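Local coordinates for protein putative oxidoreductase with NAD(P)-binding Rossmann-fold domain (Clostridium difficile, PDB 3UUW) that probably catalyses NAD(P)-dependent oxidation or reduction as a member of the Gfo/Idh/MocA dehydrogenase family, at residues 12-17 with 21-26; 33-38 with 65-70; 70-75 with 81-86; 119-124 with 273-278. All coordinates share one frame; numbering follows the deposited sequence.

Interaction 1: residues 12-17 with 21-26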
loop_
_atom_site.group_PDB
_atom_site.type_symbol
_atom_site.label_atom_id
_atom_site.label_comp_id
_atom_site.label_asym_id
_atom_site.label_seq_id
_atom_site.Cartn_x
_atom_site.Cartn_y
_atom_site.Cartn_z
ATOM N N ILE A 12 -36.759 17.984 -6.614
ATOM C CA ILE A 12 -36.713 18.910 -7.735
ATOM C C ILE A 12 -35.302 18.923 -8.303
ATOM O O ILE A 12 -34.329 19.179 -7.582
ATOM C CB ILE A 12 -37.164 20.343 -7.314
ATOM C CG1 ILE A 12 -38.659 20.338 -6.982
ATOM C CG2 ILE A 12 -36.866 21.352 -8.385
ATOM C CD1 ILE A 12 -39.174 21.643 -6.354
ATOM N N GLY A 13 -35.200 18.684 -9.614
ATOM C CA GLY A 13 -33.914 18.618 -10.301
ATOM C C GLY A 13 -33.496 17.166 -10.357
ATOM O O GLY A 13 -33.191 16.558 -9.329
ATOM N N LEU A 14 -33.556 16.571 -11.537
ATOM C CA LEU A 14 -33.218 15.169 -11.702
ATOM C C LEU A 14 -32.003 15.008 -12.617
ATOM O O LEU A 14 -31.949 14.083 -13.431
ATOM C CB LEU A 14 -34.411 14.397 -12.221
ATOM C CG LEU A 14 -35.680 14.458 -11.367
ATOM C CD1 LEU A 14 -36.854 13.812 -12.097
ATOM C CD2 LEU A 14 -35.433 13.795 -10.012
ATOM N N GLY A 15 -31.018 15.880 -12.409
ATOM C CA GLY A 15 -29.761 15.886 -13.160
ATOM C C GLY A 15 -28.777 14.809 -12.716
ATOM O O GLY A 15 -29.128 13.891 -11.985
ATOM N N SER A 16 -27.528 14.926 -13.146
ATOM C CA SER A 16 -26.563 13.853 -12.889
ATOM C C SER A 16 -26.302 13.649 -11.386
ATOM O O SER A 16 -26.200 12.522 -10.933
ATOM C CB SER A 16 -25.266 14.071 -13.668
ATOM O OG SER A 16 -24.533 15.156 -13.137
ATOM N N ILE A 17 -26.218 14.726 -10.619
ATOM C CA ILE A 17 -26.007 14.613 -9.174
ATOM C C ILE A 17 -27.193 13.935 -8.478
ATOM O O ILE A 17 -27.025 13.037 -7.646
ATOM C CB ILE A 17 -25.699 15.998 -8.563
ATOM C CG1 ILE A 17 -24.411 16.568 -9.176
ATOM C CG2 ILE A 17 -25.583 15.900 -7.092
ATOM C CD1 ILE A 17 -23.202 15.661 -9.037
ATOM N N ALA A 21 -26.127 10.493 -6.658
ATOM C CA ALA A 21 -25.863 10.747 -5.211
ATOM C C ALA A 21 -27.067 10.732 -4.302
ATOM O O ALA A 21 -26.895 10.613 -3.058
ATOM C CB ALA A 21 -25.144 12.091 -5.039
ATOM N N TYR A 22 -28.275 10.894 -4.872
ATOM C CA TYR A 22 -29.504 10.979 -4.072
ATOM C C TYR A 22 -30.572 9.956 -4.391
ATOM O O TYR A 22 -31.022 9.247 -3.469
ATOM C CB TYR A 22 -30.070 12.394 -4.107
ATOM C CG TYR A 22 -29.133 13.364 -3.450
ATOM C CD1 TYR A 22 -29.099 13.483 -2.068
ATOM C CD2 TYR A 22 -28.212 14.092 -4.194
ATOM C CE1 TYR A 22 -28.223 14.369 -1.441
ATOM C CE2 TYR A 22 -27.322 14.975 -3.583
ATOM C CZ TYR A 22 -27.321 15.099 -2.213
ATOM O OH TYR A 22 -26.450 15.974 -1.586
ATOM N N LEU A 23 -30.969 9.850 -5.667
ATOM C CA LEU A 23 -31.993 8.888 -6.079
ATOM C C LEU A 23 -31.674 7.473 -5.604
ATOM O O LEU A 23 -32.579 6.791 -5.073
ATOM C CB LEU A 23 -32.253 8.955 -7.597
ATOM C CG LEU A 23 -33.143 10.130 -8.018
ATOM C CD1 LEU A 23 -33.085 10.406 -9.505
ATOM C CD2 LEU A 23 -34.597 9.900 -7.538
ATOM N N PRO A 24 -30.397 7.036 -5.720
ATOM C CA PRO A 24 -30.160 5.647 -5.297
ATOM C C PRO A 24 -30.479 5.357 -3.834
ATOM O O PRO A 24 -30.783 4.219 -3.492
ATOM C CB PRO A 24 -28.675 5.439 -5.598
ATOM C CG PRO A 24 -28.415 6.368 -6.767
ATOM C CD PRO A 24 -29.197 7.596 -6.390
ATOM N N ILE A 25 -30.418 6.364 -2.979
ATOM C CA ILE A 25 -30.773 6.140 -1.569
ATOM C C ILE A 25 -32.239 6.482 -1.269
ATOM O O ILE A 25 -32.936 5.720 -0.551
ATOM C CB ILE A 25 -29.793 6.846 -0.609
ATOM C CG1 ILE A 25 -29.580 8.290 -1.005
ATOM C CG2 ILE A 25 -28.486 6.107 -0.588
ATOM C CD1 ILE A 25 -28.395 8.992 -0.307
ATOM N N LEU A 26 -32.737 7.579 -1.839
ATOM C CA LEU A 26 -34.062 8.058 -1.492
ATOM C C LEU A 26 -35.183 7.248 -2.123
ATOM O O LEU A 26 -36.297 7.271 -1.621
ATOM C CB LEU A 26 -34.211 9.546 -1.831
ATOM C CG LEU A 26 -33.327 10.485 -1.007
ATOM C CD1 LEU A 26 -33.456 11.892 -1.561
ATOM C CD2 LEU A 26 -33.685 10.416 0.511
#

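Interaction 2: residues 33-38 with 65-70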
loop_
_atom_site.group_PDB
_atom_site.type_symbol
_atom_site.label_atom_id
_atom_site.label_comp_id
_atom_site.label_asym_id
_atom_site.label_seq_id
_atom_site.Cartn_x
_atom_site.Cartn_y
_atom_site.Cartn_z
ATOM N N GLU A 33 -42.741 9.167 2.496
ATOM C CA GLU A 33 -43.400 8.850 1.246
ATOM C C GLU A 33 -42.750 9.696 0.155
ATOM O O GLU A 33 -42.650 10.919 0.310
ATOM C CB GLU A 33 -44.890 9.180 1.315
ATOM C CG GLU A 33 -45.654 8.774 0.072
ATOM C CD GLU A 33 -47.121 9.200 0.063
ATOM O OE1 GLU A 33 -47.559 9.943 0.969
ATOM O OE2 GLU A 33 -47.831 8.787 -0.879
ATOM N N PHE A 34 -42.300 9.056 -0.930
ATOM C CA PHE A 34 -41.707 9.756 -2.086
ATOM C C PHE A 34 -42.889 10.156 -2.989
ATOM O O PHE A 34 -43.333 9.396 -3.853
ATOM C CB PHE A 34 -40.696 8.859 -2.816
ATOM C CG PHE A 34 -39.666 9.615 -3.635
ATOM C CD1 PHE A 34 -39.969 10.810 -4.258
ATOM C CD2 PHE A 34 -38.408 9.089 -3.815
ATOM C CE1 PHE A 34 -38.997 11.486 -5.019
ATOM C CE2 PHE A 34 -37.445 9.747 -4.577
ATOM C CZ PHE A 34 -37.745 10.959 -5.174
ATOM N N VAL A 35 -43.417 11.347 -2.730
ATOM C CA VAL A 35 -44.626 11.833 -3.390
ATOM C C VAL A 35 -44.491 12.051 -4.882
ATOM O O VAL A 35 -45.427 11.757 -5.646
ATOM C CB VAL A 35 -45.091 13.155 -2.718
ATOM C CG1 VAL A 35 -46.187 13.853 -3.540
ATOM C CG2 VAL A 35 -45.545 12.874 -1.311
ATOM N N GLY A 36 -43.346 12.573 -5.304
ATOM C CA GLY A 36 -43.140 12.860 -6.707
ATOM C C GLY A 36 -41.866 13.602 -6.984
ATOM O O GLY A 36 -41.097 13.925 -6.075
ATOM N N ALA A 37 -41.656 13.903 -8.263
ATOM C CA ALA A 37 -40.460 14.588 -8.675
ATOM C C ALA A 37 -40.741 15.475 -9.885
ATOM O O ALA A 37 -41.632 15.194 -10.677
ATOM C CB ALA A 37 -39.350 13.568 -9.009
ATOM N N PHE A 38 -39.967 16.545 -9.994
ATOM C CA PHE A 38 -40.067 17.473 -11.092
ATOM C C PHE A 38 -38.674 17.823 -11.550
ATOM O O PHE A 38 -37.752 17.977 -10.735
ATOM C CB PHE A 38 -40.785 18.768 -10.679
ATOM C CG PHE A 38 -40.618 19.884 -11.690
ATOM C CD1 PHE A 38 -41.414 19.938 -12.819
ATOM C CD2 PHE A 38 -39.596 20.812 -11.555
ATOM C CE1 PHE A 38 -41.224 20.932 -13.767
ATOM C CE2 PHE A 38 -39.401 21.803 -12.482
ATOM C CZ PHE A 38 -40.213 21.869 -13.592
ATOM N N LYS A 65 -46.784 21.794 -3.075
ATOM C CA LYS A 65 -48.081 21.821 -2.382
ATOM C C LYS A 65 -48.499 20.463 -1.821
ATOM O O LYS A 65 -49.380 20.389 -0.956
ATOM C CB LYS A 65 -49.173 22.373 -3.314
ATOM C CG LYS A 65 -49.029 23.858 -3.554
ATOM C CD LYS A 65 -49.912 24.360 -4.690
ATOM C CE LYS A 65 -49.636 25.839 -4.957
ATOM N NZ LYS A 65 -50.321 26.349 -6.185
ATOM N N LYS A 66 -47.879 19.394 -2.315
ATOM C CA LYS A 66 -48.179 18.040 -1.865
ATOM C C LYS A 66 -47.078 17.425 -0.991
ATOM O O LYS A 66 -47.144 16.241 -0.698
ATOM C CB LYS A 66 -48.389 17.132 -3.083
ATOM C CG LYS A 66 -49.587 17.479 -3.940
ATOM C CD LYS A 66 -50.896 17.236 -3.214
ATOM C CE LYS A 66 -52.071 17.397 -4.160
ATOM N NZ LYS A 66 -53.339 16.985 -3.523
ATOM N N CYS A 67 -46.077 18.218 -0.602
ATOM C CA CYS A 67 -44.914 17.727 0.156
ATOM C C CYS A 67 -44.691 18.492 1.446
ATOM O O CYS A 67 -45.138 19.635 1.581
ATOM C CB CYS A 67 -43.643 17.875 -0.705
ATOM S SG CYS A 67 -43.624 16.841 -2.164
ATOM N N ASP A 68 -44.007 17.859 2.398
ATOM C CA ASP A 68 -43.565 18.521 3.623
ATOM C C ASP A 68 -42.118 19.007 3.460
ATOM O O ASP A 68 -41.676 19.924 4.163
ATOM C CB ASP A 68 -43.643 17.562 4.815
ATOM C CG ASP A 68 -45.032 17.045 5.061
ATOM O OD1 ASP A 68 -45.947 17.883 5.221
ATOM O OD2 ASP A 68 -45.234 15.796 5.137
ATOM N N CYS A 69 -41.390 18.386 2.530
ATOM C CA CYS A 69 -39.989 18.722 2.307
ATOM C C CYS A 69 -39.574 18.379 0.884
ATOM O O CYS A 69 -40.201 17.542 0.213
ATOM C CB CYS A 69 -39.094 18.001 3.312
ATOM S SG CYS A 69 -39.012 16.189 3.129
ATOM N N ILE A 70 -38.502 19.026 0.439
ATOM C CA ILE A 70 -37.988 18.882 -0.904
ATOM C C ILE A 70 -36.474 18.756 -0.882
ATOM O O ILE A 70 -35.794 19.504 -0.168
ATOM C CB ILE A 70 -38.329 20.126 -1.759
ATOM C CG1 ILE A 70 -39.853 20.303 -1.905
ATOM C CG2 ILE A 70 -37.630 20.080 -3.144
ATOM C CD1 ILE A 70 -40.517 19.370 -2.874
#

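Interaction 3: residues 70-75 with 81-86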
loop_
_atom_site.group_PDB
_atom_site.type_symbol
_atom_site.label_atom_id
_atom_site.label_comp_id
_atom_site.label_asym_id
_atom_site.label_seq_id
_atom_site.Cartn_x
_atom_site.Cartn_y
_atom_site.Cartn_z
ATOM N N ILE A 70 -38.502 19.026 0.439
ATOM C CA ILE A 70 -37.988 18.882 -0.904
ATOM C C ILE A 70 -36.474 18.756 -0.882
ATOM O O ILE A 70 -35.794 19.504 -0.168
ATOM C CB ILE A 70 -38.329 20.126 -1.759
ATOM C CG1 ILE A 70 -39.853 20.303 -1.905
ATOM C CG2 ILE A 70 -37.630 20.080 -3.144
ATOM C CD1 ILE A 70 -40.517 19.370 -2.874
ATOM N N PHE A 71 -35.970 17.806 -1.668
ATOM C CA PHE A 71 -34.543 17.693 -2.017
ATOM C C PHE A 71 -34.395 18.412 -3.362
ATOM O O PHE A 71 -35.039 18.051 -4.356
ATOM C CB PHE A 71 -34.097 16.217 -2.125
ATOM C CG PHE A 71 -33.788 15.581 -0.805
ATOM C CD1 PHE A 71 -34.793 15.156 0.034
ATOM C CD2 PHE A 71 -32.475 15.377 -0.422
ATOM C CE1 PHE A 71 -34.505 14.576 1.246
ATOM C CE2 PHE A 71 -32.182 14.795 0.800
ATOM C CZ PHE A 71 -33.186 14.402 1.623
ATOM N N LEU A 72 -33.604 19.476 -3.351
ATOM C CA LEU A 72 -33.379 20.332 -4.510
ATOM C C LEU A 72 -31.959 20.162 -5.058
ATOM O O LEU A 72 -30.963 20.447 -4.383
ATOM C CB LEU A 72 -33.608 21.791 -4.096
ATOM C CG LEU A 72 -33.346 22.829 -5.154
ATOM C CD1 LEU A 72 -34.281 22.665 -6.340
ATOM C CD2 LEU A 72 -33.507 24.218 -4.531
ATOM N N HIS A 73 -31.872 19.695 -6.296
ATOM C CA HIS A 73 -30.571 19.393 -6.905
ATOM C C HIS A 73 -30.404 20.145 -8.197
ATOM O O HIS A 73 -29.800 19.643 -9.135
ATOM C CB HIS A 73 -30.416 17.875 -7.136
ATOM C CG HIS A 73 -30.766 17.045 -5.943
ATOM N ND1 HIS A 73 -30.022 17.052 -4.780
ATOM C CD2 HIS A 73 -31.791 16.192 -5.726
ATOM C CE1 HIS A 73 -30.587 16.253 -3.895
ATOM N NE2 HIS A 73 -31.660 15.713 -4.443
ATOM N N SER A 74 -30.923 21.365 -8.235
ATOM C CA SER A 74 -30.834 22.224 -9.431
ATOM C C SER A 74 -29.528 23.012 -9.484
ATOM O O SER A 74 -28.736 23.006 -8.545
ATOM C CB SER A 74 -32.024 23.184 -9.477
ATOM O OG SER A 74 -31.949 24.142 -8.439
ATOM N N SER A 75 -29.303 23.698 -10.599
ATOM C CA SER A 75 -28.093 24.471 -10.778
ATOM C C SER A 75 -28.025 25.577 -9.749
ATOM O O SER A 75 -29.046 26.163 -9.401
ATOM C CB SER A 75 -28.058 25.103 -12.162
ATOM O OG SER A 75 -29.078 26.077 -12.304
ATOM N N GLU A 81 -34.165 31.744 -6.407
ATOM C CA GLU A 81 -35.567 31.872 -6.763
ATOM C C GLU A 81 -36.392 30.643 -6.406
ATOM O O GLU A 81 -37.527 30.782 -5.968
ATOM C CB GLU A 81 -35.757 32.220 -8.244
ATOM C CG GLU A 81 -35.242 33.615 -8.610
ATOM C CD GLU A 81 -35.910 34.770 -7.835
ATOM O OE1 GLU A 81 -36.991 34.569 -7.225
ATOM O OE2 GLU A 81 -35.357 35.901 -7.859
ATOM N N ILE A 82 -35.847 29.448 -6.598
ATOM C CA ILE A 82 -36.604 28.250 -6.272
ATOM C C ILE A 82 -36.827 28.132 -4.765
ATOM O O ILE A 82 -37.932 27.856 -4.328
ATOM C CB ILE A 82 -35.958 26.954 -6.818
ATOM C CG1 ILE A 82 -35.936 26.956 -8.351
ATOM C CG2 ILE A 82 -36.709 25.733 -6.284
ATOM C CD1 ILE A 82 -35.182 25.760 -8.960
ATOM N N ILE A 83 -35.784 28.351 -3.966
ATOM C CA ILE A 83 -35.922 28.188 -2.518
ATOM C C ILE A 83 -36.902 29.206 -1.920
ATOM O O ILE A 83 -37.614 28.883 -0.987
ATOM C CB ILE A 83 -34.558 28.230 -1.805
ATOM C CG1 ILE A 83 -33.678 27.081 -2.306
ATOM C CG2 ILE A 83 -34.747 28.132 -0.267
ATOM C CD1 ILE A 83 -32.205 27.112 -1.798
ATOM N N LYS A 84 -36.931 30.420 -2.462
ATOM C CA LYS A 84 -37.859 31.425 -1.987
ATOM C C LYS A 84 -39.296 30.911 -2.184
ATOM O O LYS A 84 -40.104 30.977 -1.270
ATOM C CB LYS A 84 -37.589 32.758 -2.692
ATOM C CG LYS A 84 -38.364 33.946 -2.190
ATOM C CD LYS A 84 -37.623 35.266 -2.531
ATOM C CE LYS A 84 -37.017 35.270 -3.956
ATOM N NZ LYS A 84 -36.549 36.623 -4.416
ATOM N N ILE A 85 -39.591 30.357 -3.360
ATOM C CA ILE A 85 -40.914 29.762 -3.635
ATOM C C ILE A 85 -41.256 28.625 -2.651
ATOM O O ILE A 85 -42.350 28.584 -2.072
ATOM C CB ILE A 85 -40.972 29.216 -5.070
ATOM C CG1 ILE A 85 -40.951 30.374 -6.078
ATOM C CG2 ILE A 85 -42.205 28.325 -5.271
ATOM C CD1 ILE A 85 -40.716 29.932 -7.509
ATOM N N LEU A 86 -40.300 27.725 -2.439
ATOM C CA LEU A 86 -40.514 26.550 -1.600
ATOM C C LEU A 86 -40.771 26.895 -0.141
ATOM O O LEU A 86 -41.705 26.398 0.465
ATOM C CB LEU A 86 -39.307 25.601 -1.710
ATOM C CG LEU A 86 -39.085 24.963 -3.088
ATOM C CD1 LEU A 86 -37.811 24.068 -3.110
ATOM C CD2 LEU A 86 -40.320 24.157 -3.488
#

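Interaction 4: residues 119-124 with 273-278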
loop_
_atom_site.group_PDB
_atom_site.type_symbol
_atom_site.label_atom_id
_atom_site.label_comp_id
_atom_site.label_asym_id
_atom_site.label_seq_id
_atom_site.Cartn_x
_atom_site.Cartn_y
_atom_site.Cartn_z
ATOM N N ASN A 119 -36.561 23.998 8.113
ATOM C CA ASN A 119 -35.153 23.685 8.001
ATOM C C ASN A 119 -34.702 23.898 6.569
ATOM O O ASN A 119 -35.359 23.433 5.615
ATOM C CB ASN A 119 -34.876 22.231 8.393
ATOM C CG ASN A 119 -35.084 21.974 9.868
ATOM O OD1 ASN A 119 -34.875 22.872 10.696
ATOM N ND2 ASN A 119 -35.490 20.743 10.212
ATOM N N LEU A 120 -33.633 24.664 6.433
ATOM C CA LEU A 120 -32.971 24.901 5.145
ATOM C C LEU A 120 -31.573 24.369 5.366
ATOM O O LEU A 120 -30.811 24.961 6.133
ATOM C CB LEU A 120 -32.955 26.403 4.818
ATOM C CG LEU A 120 -32.192 26.837 3.563
ATOM C CD1 LEU A 120 -32.712 26.142 2.330
ATOM C CD2 LEU A 120 -32.264 28.387 3.420
ATOM N N MET A 121 -31.271 23.218 4.762
ATOM C CA MET A 121 -29.992 22.535 4.959
ATOM C C MET A 121 -29.204 22.462 3.658
ATOM O O MET A 121 -29.767 22.132 2.604
ATOM C CB MET A 121 -30.242 21.114 5.437
ATOM C CG MET A 121 -29.017 20.370 5.902
ATOM S SD MET A 121 -29.488 18.695 6.402
ATOM C CE MET A 121 -27.913 18.133 7.084
ATOM N N VAL A 122 -27.896 22.721 3.745
ATOM C CA VAL A 122 -26.991 22.623 2.604
ATOM C C VAL A 122 -26.232 21.306 2.694
ATOM O O VAL A 122 -25.773 20.889 3.773
ATOM C CB VAL A 122 -26.029 23.825 2.531
ATOM C CG1 VAL A 122 -25.002 23.632 1.434
ATOM C CG2 VAL A 122 -26.859 25.139 2.325
ATOM N N GLY A 123 -26.095 20.657 1.534
ATOM C CA GLY A 123 -25.552 19.313 1.438
ATOM C C GLY A 123 -24.056 19.161 1.522
ATOM O O GLY A 123 -23.381 18.729 0.537
ATOM N N PHE A 124 -23.506 19.489 2.682
ATOM C CA PHE A 124 -22.074 19.280 2.908
ATOM C C PHE A 124 -21.900 17.850 3.381
ATOM O O PHE A 124 -21.719 17.577 4.571
ATOM C CB PHE A 124 -21.495 20.320 3.886
ATOM C CG PHE A 124 -21.405 21.702 3.305
ATOM C CD1 PHE A 124 -20.542 21.966 2.243
ATOM C CD2 PHE A 124 -22.147 22.744 3.824
ATOM C CE1 PHE A 124 -20.472 23.207 1.707
ATOM C CE2 PHE A 124 -22.062 23.993 3.280
ATOM C CZ PHE A 124 -21.218 24.223 2.229
ATOM N N SER A 273 -28.698 12.705 4.140
ATOM C CA SER A 273 -30.075 12.724 3.643
ATOM C C SER A 273 -31.019 12.187 4.742
ATOM O O SER A 273 -32.097 12.758 4.996
ATOM C CB SER A 273 -30.191 11.955 2.324
ATOM O OG SER A 273 -29.316 12.512 1.321
ATOM N N ASN A 274 -30.628 11.092 5.395
ATOM C CA ASN A 274 -31.448 10.535 6.449
ATOM C C ASN A 274 -31.549 11.450 7.667
ATOM O O ASN A 274 -32.581 11.509 8.332
ATOM C CB ASN A 274 -30.974 9.143 6.834
ATOM C CG ASN A 274 -31.258 8.109 5.736
ATOM O OD1 ASN A 274 -32.189 8.262 4.954
ATOM N ND2 ASN A 274 -30.463 7.049 5.704
ATOM N N HIS A 275 -30.479 12.167 7.969
ATOM C CA HIS A 275 -30.482 13.112 9.043
ATOM C C HIS A 275 -31.459 14.251 8.764
ATOM O O HIS A 275 -32.192 14.654 9.650
ATOM C CB HIS A 275 -29.078 13.658 9.276
ATOM C CG HIS A 275 -28.975 14.539 10.478
ATOM N ND1 HIS A 275 -29.337 14.115 11.740
ATOM C CD2 HIS A 275 -28.588 15.826 10.607
ATOM C CE1 HIS A 275 -29.145 15.098 12.600
ATOM N NE2 HIS A 275 -28.684 16.145 11.938
ATOM N N PHE A 276 -31.460 14.765 7.539
ATOM C CA PHE A 276 -32.425 15.799 7.132
ATOM C C PHE A 276 -33.847 15.363 7.465
ATOM O O PHE A 276 -34.618 16.117 8.059
ATOM C CB PHE A 276 -32.286 16.115 5.619
ATOM C CG PHE A 276 -33.268 17.124 5.098
ATOM C CD1 PHE A 276 -33.156 18.478 5.429
ATOM C CD2 PHE A 276 -34.300 16.732 4.259
ATOM C CE1 PHE A 276 -34.079 19.413 4.935
ATOM C CE2 PHE A 276 -35.201 17.667 3.757
ATOM C CZ PHE A 276 -35.080 19.002 4.100
ATOM N N ILE A 277 -34.199 14.142 7.088
ATOM C CA ILE A 277 -35.533 13.620 7.366
ATOM C C ILE A 277 -35.770 13.434 8.866
ATOM O O ILE A 277 -36.825 13.794 9.373
ATOM C CB ILE A 277 -35.748 12.293 6.631
ATOM C CG1 ILE A 277 -35.662 12.480 5.120
ATOM C CG2 ILE A 277 -37.074 11.628 7.015
ATOM C CD1 ILE A 277 -36.788 13.339 4.518
ATOM N N ASP A 278 -34.794 12.866 9.559
ATOM C CA ASP A 278 -34.919 12.626 11.015
ATOM C C ASP A 278 -35.179 13.910 11.771
ATOM O O ASP A 278 -35.971 13.935 12.707
ATOM C CB ASP A 278 -33.660 11.951 11.579
ATOM C CG ASP A 278 -33.555 10.473 11.214
ATOM O OD1 ASP A 278 -34.563 9.870 10.814
ATOM O OD2 ASP A 278 -32.448 9.913 11.352
HETATM O O HOH W 1 -34.381 18.819 8.295
#

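Interaction 1: residues 12-17 with 21-26
Ile17 and Ala21 join at the start of helix 16-26, the first helix of the Rossmann beta-alpha-beta unit formed with strands 8-12 and 33-38. The turn before it carries Gly13 and Gly15 of a GxGxxA pattern, consistent with a dinucleotide-binding loop. Gly15 is the N-cap, and Gly13 adopts backbone angles that suit a residue without a CB.

One backbone hydrogen bond crosses the contact: Ala21 N donates to Ile17 O over 2.9 Å, with an N-H...O angle of 154°. The helix kinks at Pro24, which has no N-H, and at Ile25, whose N reaches only three residues back, to Tyr22 O. Tyr22 O accepts from both Ile25 N and Leu26 N.

The remaining contacts are apolar. Ile17 CG2 lies anti to its own backbone N, since chi1 is -61° for CG1, and this branch meets Tyr22 CE2 at 4.0 Å. The two side chains run side by side and point the same way. Leu14 and Leu23 cross at about a right angle, their CD2 and CD1 methyls 4.2 Å apart, while Ile48 of helix 42-52 packs on both.

Tyr22 OH hydrogen-bonds Tyr94 OH and Asp96 OD1, and Ala21 packs on Trp260 of the second subunit. Ile17 O itself lies near the plane of the Tyr22 ring at its edge, 3.8 Å from Tyr22 CD2, and Ala21 CB sits 3.4 Å from the same oxygen.

Interaction 2: residues 33-38 with 65-70
Lys66 O lies against both methyls of Val35, with CG1 and CG2 each 3.8 Å from the oxygen, and it accepts a hydrogen bond from Lys8 NZ. The amine of Lys8, probably charged, thus holds the carbonyl while apolar carbon covers it from the Val35 side. No hydrogen bond joins 33-38 to 65-70; the other contacts are among side-chain carbons and Cys67 SG.

Val35 CG1 is anti to the backbone N (chi1 169°), which brings this branch over Lys66 CB at 4.0 Å. The two side chains cross at about a right angle, and the Lys66 chain, bent at chi2, then leads its ammonium group away. On the buried side Cys67 SG approaches Val35 CB at 4.0 Å. Phe34, just before Val35, is the centre of an inverse gamma turn, and Gly36 O lies at its ring edge, in plane.

The two segments do not pair as strands: strand 8-12 runs between them, with Val35 and Gly36 bonded to Met9 and Met11, and Asp68 OD2 accepting from Lys8 N. Val35 therefore spans the start of the first strand to meet the loop entering the third, an arrangement typical of the Rossmann strand order 2-1-3.

Interaction 3: residues 70-75 with 81-86
No aromatic ring enters the meeting of Leu72 with Ile82 and Ile83; the flat groups Phe71 and His73 lie on the other side of strand 69-72. One face of the His73 ring carries Phe71 C, 3.9 Å above its plane and offset toward the rim, and the ring also stacks with Tyr22. Phe71 packs edge-to-face with Phe276.

Facing helix 79-88, the strand presents Ile70, Leu72 and Ser74. The axes of strand 70-72 and helix 81-86 are antiparallel (174°), 11.0 Å apart at closest approach. Leu72 has CG anti to the backbone N (chi1 177°), which carries its forked end out to the helix. Its CD2 touches Ile83 CG1 at 3.6 Å, and its CD1 meets Ile82 CG2 at 3.9 Å. Toward the start of the strand, Ile70 and Leu86 cross at about a right angle, Ile70 CG2 lying 4.0 Å from Leu86 CD1. At the other end Ile82 CD1 covers Ser74 OG at 3.7 Å, while that hydroxyl takes its hydrogen bond with Thr78 OG1.

This is the beta-alpha half of a right-handed beta-alpha-beta crossover toward strand 92-95. No hydrogen bond or salt bridge spans it: strand and helix are held mainly by branched aliphatic carbons, and the one polar side chain among them is satisfied from outside.

Interaction 4: residues 119-124 with 273-278
Met121 lays its sulfur against Phe276 in the dense part of this contact, where strand 120-122, at the border of the parallel sheet, meets helix 269-281. Met121 SD is 3.8 Å from Phe276 CD1, and Met121 CB is 3.9 Å from the same ring carbon. The sulfur stands 5.1 Å from the ring centroid, 74° off the normal, an oblique Met-aromatic contact. Both side chains have CG anti to the backbone N (Met121 chi1 -170°, Phe276 chi1 178°), and they slide past each other in opposite directions. Because the Met121 chain stays extended to its end, its methyl passes beyond the ring. The Phe276 ring also has the backbone Asn119 O near its plane at the edge, 4.3 Å from CE1.

The packing is looser where Met121 CE reaches the edge of the partly exposed His275 ring, 4.3 Å from CD2. A glycerol, probably from the crystallisation liquor, lies about 6 Å from that histidine. At Asn119, the first residue of its segment, a water bridges to the helix: it accepts from Asn119 ND2 over 2.9 Å and donates to Phe276 O over 2.7 Å.

The helix, from late in the chain, is thereby fastened to the Rossmann sheet in two ways. Sulfur and aromatic carbon supply close dispersive packing, whereas the water links the Asn119 amide to a helix carbonyl that it does not reach directly, while Ile284 O takes another bond of that nitrogen.

Overall arrangement
Along the chain the four contacts come in series; none nests in or crosses another. Interaction 1 closes the short span within the first helix, just after strand 8-12. Interaction 2 closes a loop of 26 residues, reaching over strand 8-12, and hands on to interaction 3 through the shared Ile70. Interaction 3 then folds strand 69-72 back against its following helix. Ile12 joins interactions 1 and 3, its N 2.8 Å from Phe71 O in a probable hydrogen bond. Interaction 4 spans 148 residues, including all eight strands of the mixed sheet, and returns helix 269-281 to the Rossmann sheet, where that helix also touches Cys69 of interaction 2 and Tyr22 of interaction 1.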